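Local coordinates for alkyltransferase-like protein 1 (Schizosaccharomyces pombe, PDB 3GVA) that recognises O6-alkylguanine lesions in DNA, flips the damaged base into a hydrophobic pocket and presents the lesion to nucleotide excision repair, at residues W56-I60 with R77-L82. Numbering follows the deposited sequence.
Sequences WHRVI and RQKDRL
Both N-H groups of the Gln78 amide are spent on backbone carbonyls of the loop 56-60: NE2 lies 2.7 Å from His57 O (N-H...O 159°) and 3.0 Å from Val59 O (151°). Residues 56-59 are the Trp-His-Arg-Val part of the PWHRV motif, the ATL form of the alkyltransferase PCHRV signature, in which Trp56 occupies the place of the acceptor cysteine of MGMT relatives, and helix 73-84 packs against it. Both acceptors lie close to the amide plane, whereas NE2 stands above each carbonyl plane, so the amide is aligned better than the carbonyls. With CG anti to the backbone N (chi1 175°) and the chain extended beyond it, the Gln78 amide reaches across to the short 3-10 turn 56-58 and Val59 just after it. A leucine here would probably leave both carbonyls without this shared donor and loosen the turn's hold on the helix. Arg81 serves two rings: its CB is 3.5 Å from His57 CD2, and its CD makes a CH-pi contact over the His57 face, 4.2 Å from the centroid. His57 NE2 hydrogen-bonds to Glu85, an arrangement resembling the His-Glu pair of MGMT. Farther out, Trp56 CZ2 sits over the centre of the Arg81 guanidinium, the two planes far from parallel. A water accepts a hydrogen bond from Trp56 NE1 at 3.0 Å and a weak one from Arg81 NH1 at 3.3 Å.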
# COMPACT_ATOMS: atom_id res chain seq x y z
N TRP A 56 -1.12 1.43 6.27
CA TRP A 56 -1.44 0.58 5.13
C TRP A 56 -1.85 1.33 3.88
O TRP A 56 -1.75 0.81 2.77
CB TRP A 56 -2.56 -0.40 5.52
CG TRP A 56 -3.80 0.31 5.98
CD1 TRP A 56 -4.09 0.73 7.25
CD2 TRP A 56 -4.88 0.77 5.16
NE1 TRP A 56 -5.27 1.42 7.27
CE2 TRP A 56 -5.78 1.46 6.00
CE3 TRP A 56 -5.17 0.67 3.79
CZ2 TRP A 56 -6.95 2.05 5.52
CZ3 TRP A 56 -6.34 1.25 3.31
CH2 TRP A 56 -7.21 1.94 4.17
N HIS A 57 -2.33 2.56 4.04
CA HIS A 57 -2.77 3.32 2.88
C HIS A 57 -1.61 3.66 1.95
O HIS A 57 -1.84 4.02 0.79
CB HIS A 57 -3.49 4.60 3.33
CG HIS A 57 -2.63 5.54 4.10
ND1 HIS A 57 -2.19 5.27 5.38
CD2 HIS A 57 -2.07 6.72 3.76
CE1 HIS A 57 -1.40 6.25 5.79
NE2 HIS A 57 -1.30 7.14 4.82
N ARG A 58 -0.38 3.55 2.44
CA ARG A 58 0.79 3.85 1.62
C ARG A 58 1.25 2.67 0.77
O ARG A 58 2.22 2.76 0.03
CB ARG A 58 1.94 4.34 2.51
CG ARG A 58 1.65 5.70 3.14
CD ARG A 58 2.74 6.17 4.07
NE ARG A 58 2.28 7.30 4.86
CZ ARG A 58 2.74 7.62 6.07
NH1 ARG A 58 3.69 6.89 6.63
NH2 ARG A 58 2.21 8.63 6.73
N VAL A 59 0.54 1.55 0.88
CA VAL A 59 0.88 0.37 0.08
C VAL A 59 -0.18 0.26 -1.03
O VAL A 59 -1.38 0.18 -0.75
CB VAL A 59 0.89 -0.92 0.95
CG1 VAL A 59 1.34 -2.11 0.12
CG2 VAL A 59 1.83 -0.74 2.14
N ILE A 60 0.25 0.29 -2.29
CA ILE A 60 -0.67 0.22 -3.41
C ILE A 60 -0.20 -0.84 -4.39
O ILE A 60 0.93 -1.29 -4.30
CB ILE A 60 -0.75 1.57 -4.17
CG1 ILE A 60 0.61 1.91 -4.79
CG2 ILE A 60 -1.17 2.68 -3.21
CD1 ILE A 60 0.60 3.19 -5.62
N ARG A 77 -11.14 5.15 2.03
CA ARG A 77 -10.28 5.56 3.13
C ARG A 77 -8.87 5.75 2.59
O ARG A 77 -8.22 6.76 2.87
CB ARG A 77 -10.27 4.50 4.24
CG ARG A 77 -11.63 4.25 4.87
CD ARG A 77 -11.57 3.25 6.01
NE ARG A 77 -10.99 3.83 7.22
CZ ARG A 77 -10.99 3.24 8.41
NH1 ARG A 77 -11.55 2.05 8.57
NH2 ARG A 77 -10.44 3.86 9.45
N GLN A 78 -8.39 4.78 1.81
CA GLN A 78 -7.04 4.89 1.26
C GLN A 78 -6.89 6.14 0.40
O GLN A 78 -5.90 6.86 0.52
CB GLN A 78 -6.68 3.65 0.44
CG GLN A 78 -5.33 3.76 -0.26
CD GLN A 78 -4.75 2.41 -0.62
OE1 GLN A 78 -5.47 1.49 -0.99
NE2 GLN A 78 -3.44 2.29 -0.52
N LYS A 79 -7.87 6.41 -0.46
CA LYS A 79 -7.82 7.59 -1.30
C LYS A 79 -7.77 8.85 -0.43
O LYS A 79 -6.91 9.70 -0.61
CB LYS A 79 -9.03 7.65 -2.23
CG LYS A 79 -9.06 8.87 -3.13
CD LYS A 79 -10.14 8.74 -4.21
CE LYS A 79 -10.17 9.97 -5.10
NZ LYS A 79 -10.56 11.20 -4.36
N ASP A 80 -8.69 8.95 0.53
CA ASP A 80 -8.75 10.10 1.43
C ASP A 80 -7.41 10.33 2.13
O ASP A 80 -6.92 11.46 2.19
CB ASP A 80 -9.82 9.88 2.51
CG ASP A 80 -11.22 10.28 2.05
OD1 ASP A 80 -11.38 10.76 0.92
OD2 ASP A 80 -12.18 10.11 2.84
N ARG A 81 -6.83 9.26 2.64
CA ARG A 81 -5.56 9.35 3.35
C ARG A 81 -4.40 9.72 2.45
O ARG A 81 -3.55 10.51 2.85
CB ARG A 81 -5.28 8.05 4.08
CG ARG A 81 -6.39 7.64 5.02
CD ARG A 81 -5.98 6.47 5.90
NE ARG A 81 -7.12 5.91 6.63
CZ ARG A 81 -7.00 5.20 7.75
NH1 ARG A 81 -5.80 4.97 8.27
NH2 ARG A 81 -8.08 4.71 8.34
N LEU A 82 -4.35 9.15 1.25
CA LEU A 82 -3.26 9.48 0.34
C LEU A 82 -3.33 10.96 -0.07
O LEU A 82 -2.31 11.67 -0.08
CB LEU A 82 -3.32 8.59 -0.90
CG LEU A 82 -2.79 7.16 -0.66
CD1 LEU A 82 -3.01 6.28 -1.89
CD2 LEU A 82 -1.31 7.26 -0.32
O HOH W 1 -6.37 2.19 9.99